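Tryptophan decarboxylase 1 (Oryza sativa subsp. japonica, PDB 6KHO) uses pyridoxal 5'-phosphate to decarboxylate L-tryptophan to tryptamine and 5-hydroxy-L-tryptophan to serotonin, serving the serotonin and melatonin pathways of rice. Local coordinates at the interface of chains A and B. Residues are numbered along the deposited sequence; one frame, centred on the assembly and turned at random. Chains: chain A/B, Tryptophan decarboxylase 1.

Two patches of the homodimer interface are described, their C-alpha centres about 27 Å apart. Contact 1 is an apolar seam in which helices 27-47 and 77-88 of chain A lie against helices 110-122 and 386-420 of chain B; its centre is about 31 Å from A:Tyr359, the catalytic proton donor. The centre of contact 2 is about 16 Å from A:Tyr359. They share no residue, but in chain B the 3-10 turn of contact 2 directly follows helix 77-88. Two-fold symmetry repeats both with the chains exchanged, so the dimer is joined both near the catalytic site and farther out.

Contact 1: the interface of chains A and B. Residues chain A 33, 37, 77, 81, 84; chain B 114, 117-118, 391.
B:Ile118 packs its CD1 methyl among A:Ala37, A:Met81 and A:Leu84, the centre of this patch of helix-to-helix packing, which helps hold the two subunits of the homodimer together. A:Met81 meets it tip to tip, SD lying 3.8 Å from B:Ile118 CD1. The thioether chain is bent at both outer torsions (chi2 and chi3 -62°), which curls its CE methyl round so that this too touches B:Ile118 CD1. A:Leu84 arrives from another direction, also tip to tip, and its CD2 branch rests 3.9 Å from B:Ile118 CD1 while reaching the CG2 branch as well. From helix 27-47 the short A:Ala37 adds its methyl: A:Ala37 CB is 3.8 Å from B:Leu117 CD2 and fits equally closely against B:Ile118 CD1, joining two consecutive residues of helix 110-122.

Outward from there, A:Phe77 points the far end of its ring at the opposing helix, with CZ 3.5 Å from B:Ala114 CB. The ring reaches across because CG stands opposite the backbone N (chi1 -171°). B:Met391, from the long helix 386-420, crosses the same ring obliquely and sets SD 4.0 Å from A:Phe77 CE1, near the rim atoms CE1 and CZ. Its CE methyl continues past the ring to A:Met81 SD and A:Leu84 CD2, and so links the aromatic contact to the isoleucine centre.

Behind this layer A:Tyr33 acts as second shell: A:Phe77 CB sits over the centre of the tyrosine ring, and A:Tyr33 CD2 lies above one face of the phenylalanine, toward its rim, which should help fix the phenylalanine's tilt. At the polar margin the A:Tyr33 backbone carbonyl O comes 4.3 Å from B:Ala114 CB, while that same A:Tyr33 O lies 2.9 Å from A:Ala37 N, one helical turn on.

Contact 2: the interface of chains A and B. Residues chain A 124, 132-134; chain B 91-93.
A:Ser132 and A:Ala134 each form a hydrogen bond with the short B:Gly91 to B:Thr93 segment, a loop of one subunit docked on the start of a helix of the other in the homodimer interface. Between these bonds the chains are closely packed. A:Ser132 OG accepts the backbone N-H of B:Thr93, 3.2 Å from B:Thr93 N, with 153° at the hydrogen. OG is swung opposite its own backbone N (chi1 -168°), which directs it toward the partner chain, where it also touches B:Met92 CA. With an alanine in place of A:Ser132, the B:Thr93 N-H would probably lose this acceptor, and a small gap would open beside B:Met92 CA.

The second bond runs the other way: A:Ala134 N donates to B:Gly91 O over 2.9 Å. The donor stands well above the carbonyl plane, 54° out of it. The A:Pro133 ring flanks the same oxygen, its CB 3.3 Å from B:Gly91 O, and crosses the B:Thr93 side chain at about a right angle, CD being 3.5 Å from B:Thr93 OG1. B:Thr93 CB also lies against A:Ser132 CA, so side chains pack in beside the two bonds.

Toward B:Met92 and A:Thr124 the contact is thinner and rests on carbon contacts. B:Met92 touches A:Ala134 through CG, 3.8 Å from A:Ala134 CB, before its chain bends at chi3. A:Thr124 contributes its CG2 methyl, which abuts B:Thr93 O.

In the fold, A:Pro133 opens helix 133-149, and B:Gly91 O is received at the first turn of that helix, whose positive end would probably favour a carbonyl; B:Gly91 itself closes the 3-10 turn 89-91 that follows helix 77-88 in its chain.

Contact 1: the interface of chains A and B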
loop_
_atom_site.group_PDB
_atom_site.type_symbol
_atom_site.label_atom_id
_atom_site.label_comp_id
_atom_site.label_asym_id
_atom_site.label_seq_id
_atom_site.Cartn_x
_atom_site.Cartn_y
_atom_site.Cartn_z
ATOM N N TYR A 33 -14.267 18.019 13.223
ATOM C CA TYR A 33 -12.905 17.478 13.156
ATOM C C TYR A 33 -12.243 17.854 11.840
ATOM O O TYR A 33 -11.074 18.268 11.814
ATOM C CB TYR A 33 -12.890 15.954 13.293
ATOM C CG TYR A 33 -13.266 15.315 14.621
ATOM C CD1 TYR A 33 -14.039 15.977 15.584
ATOM C CD2 TYR A 33 -12.872 14.013 14.888
ATOM C CE1 TYR A 33 -14.390 15.339 16.776
ATOM C CE2 TYR A 33 -13.217 13.373 16.059
ATOM C CZ TYR A 33 -13.973 14.030 16.996
ATOM O OH TYR A 33 -14.288 13.349 18.151
ATOM N N ALA A 37 -8.958 20.105 11.048
ATOM C CA ALA A 37 -7.847 19.617 10.241
ATOM C C ALA A 37 -7.522 20.578 9.096
ATOM O O ALA A 37 -6.346 20.810 8.792
ATOM C CB ALA A 37 -8.165 18.210 9.704
ATOM N N PHE A 77 -11.379 16.391 20.379
ATOM C CA PHE A 77 -10.459 16.367 19.249
ATOM C C PHE A 77 -9.549 17.590 19.239
ATOM O O PHE A 77 -8.469 17.539 18.654
ATOM C CB PHE A 77 -11.239 16.259 17.934
ATOM C CG PHE A 77 -10.367 16.018 16.732
ATOM C CD1 PHE A 77 -9.682 14.820 16.585
ATOM C CD2 PHE A 77 -10.237 16.993 15.744
ATOM C CE1 PHE A 77 -8.878 14.589 15.473
ATOM C CE2 PHE A 77 -9.438 16.772 14.628
ATOM C CZ PHE A 77 -8.749 15.572 14.497
ATOM N N MET A 81 -5.485 17.568 18.285
ATOM C CA MET A 81 -4.832 18.549 17.419
ATOM C C MET A 81 -3.775 19.361 18.167
ATOM O O MET A 81 -2.762 19.747 17.573
ATOM C CB MET A 81 -5.868 19.494 16.805
ATOM C CG MET A 81 -6.874 18.809 15.861
ATOM S SD MET A 81 -6.053 18.072 14.430
ATOM C CE MET A 81 -5.348 19.532 13.674
ATOM N N LEU A 84 -0.826 17.155 18.210
ATOM C CA LEU A 84 -0.248 17.221 16.873
ATOM C C LEU A 84 0.679 18.426 16.735
ATOM O O LEU A 84 1.818 18.305 16.263
ATOM C CB LEU A 84 -1.364 17.285 15.827
ATOM C CG LEU A 84 -0.890 17.464 14.392
ATOM C CD1 LEU A 84 -0.216 16.185 13.901
ATOM C CD2 LEU A 84 -2.057 17.852 13.497
ATOM N N ALA B 114 -9.661 12.581 9.582
ATOM C CA ALA B 114 -8.875 13.779 9.866
ATOM C C ALA B 114 -7.379 13.475 9.850
ATOM O O ALA B 114 -6.591 14.202 9.236
ATOM C CB ALA B 114 -9.300 14.362 11.217
ATOM N N LEU B 117 -6.175 12.927 6.318
ATOM C CA LEU B 117 -6.138 14.200 5.606
ATOM C C LEU B 117 -4.894 15.000 5.976
ATOM O O LEU B 117 -4.254 15.606 5.111
ATOM C CB LEU B 117 -7.401 15.007 5.925
ATOM C CG LEU B 117 -7.373 16.503 5.609
ATOM C CD1 LEU B 117 -7.174 16.712 4.125
ATOM C CD2 LEU B 117 -8.663 17.213 6.082
ATOM N N ILE B 118 -4.545 15.032 7.266
ATOM C CA ILE B 118 -3.371 15.786 7.689
ATOM C C ILE B 118 -2.108 15.123 7.153
ATOM O O ILE B 118 -1.183 15.798 6.686
ATOM C CB ILE B 118 -3.374 15.923 9.225
ATOM C CG1 ILE B 118 -4.483 16.903 9.640
ATOM C CG2 ILE B 118 -2.012 16.411 9.754
ATOM C CD1 ILE B 118 -4.929 16.749 11.076
ATOM N N MET B 391 -4.478 8.960 16.234
ATOM C CA MET B 391 -5.599 9.870 16.476
ATOM C C MET B 391 -6.841 9.120 16.921
ATOM O O MET B 391 -7.605 9.617 17.758
ATOM C CB MET B 391 -5.900 10.697 15.223
ATOM C CG MET B 391 -4.873 11.787 14.972
ATOM S SD MET B 391 -5.534 13.099 13.931
ATOM C CE MET B 391 -4.262 14.348 14.119
#

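Contact 2: the interface of chains A and B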
loop_
_atom_site.group_PDB
_atom_site.type_symbol
_atom_site.label_atom_id
_atom_site.label_comp_id
_atom_site.label_asym_id
_atom_site.label_seq_id
_atom_site.Cartn_x
_atom_site.Cartn_y
_atom_site.Cartn_z
ATOM N N THR A 124 -14.343 2.869 0.271
ATOM C CA THR A 124 -14.677 1.643 -0.435
ATOM C C THR A 124 -13.421 0.779 -0.588
ATOM O O THR A 124 -12.289 1.269 -0.554
ATOM C CB THR A 124 -15.302 1.949 -1.813
ATOM O OG1 THR A 124 -14.372 2.694 -2.619
ATOM C CG2 THR A 124 -16.622 2.759 -1.655
ATOM N N SER A 132 -17.114 -2.156 -6.089
ATOM C CA SER A 132 -17.442 -0.749 -6.331
ATOM C C SER A 132 -17.092 -0.349 -7.765
ATOM O O SER A 132 -15.945 0.040 -8.038
ATOM C CB SER A 132 -16.701 0.171 -5.354
ATOM O OG SER A 132 -17.247 1.470 -5.430
ATOM N N PRO A 133 -18.050 -0.427 -8.699
ATOM C CA PRO A 133 -17.716 -0.197 -10.115
ATOM C C PRO A 133 -16.980 1.103 -10.400
ATOM O O PRO A 133 -15.979 1.084 -11.121
ATOM C CB PRO A 133 -19.097 -0.251 -10.785
ATOM C CG PRO A 133 -19.814 -1.307 -9.998
ATOM C CD PRO A 133 -19.396 -1.020 -8.544
ATOM N N ALA A 134 -17.442 2.225 -9.846
ATOM C CA ALA A 134 -16.806 3.514 -10.113
ATOM C C ALA A 134 -15.329 3.517 -9.722
ATOM O O ALA A 134 -14.516 4.147 -10.396
ATOM C CB ALA A 134 -17.553 4.635 -9.360
ATOM N N GLY B 91 -22.182 5.193 -9.469
ATOM C CA GLY B 91 -21.601 3.911 -9.800
ATOM C C GLY B 91 -20.866 3.232 -8.668
ATOM O O GLY B 91 -20.191 2.229 -8.909
ATOM N N MET B 92 -20.960 3.737 -7.440
ATOM C CA MET B 92 -20.206 3.152 -6.336
ATOM C C MET B 92 -21.042 2.115 -5.601
ATOM O O MET B 92 -22.266 2.225 -5.515
ATOM C CB MET B 92 -19.785 4.222 -5.331
ATOM C CG MET B 92 -18.633 5.109 -5.749
ATOM S SD MET B 92 -18.807 6.607 -4.744
ATOM C CE MET B 92 -19.230 5.900 -3.155
ATOM N N THR B 93 -20.360 1.135 -5.018
ATOM C CA THR B 93 -20.947 0.305 -3.970
ATOM C C THR B 93 -20.699 0.981 -2.625
ATOM O O THR B 93 -19.555 1.301 -2.294
ATOM C CB THR B 93 -20.341 -1.095 -3.997
ATOM O OG1 THR B 93 -20.594 -1.665 -5.281
ATOM C CG2 THR B 93 -20.947 -1.982 -2.905
#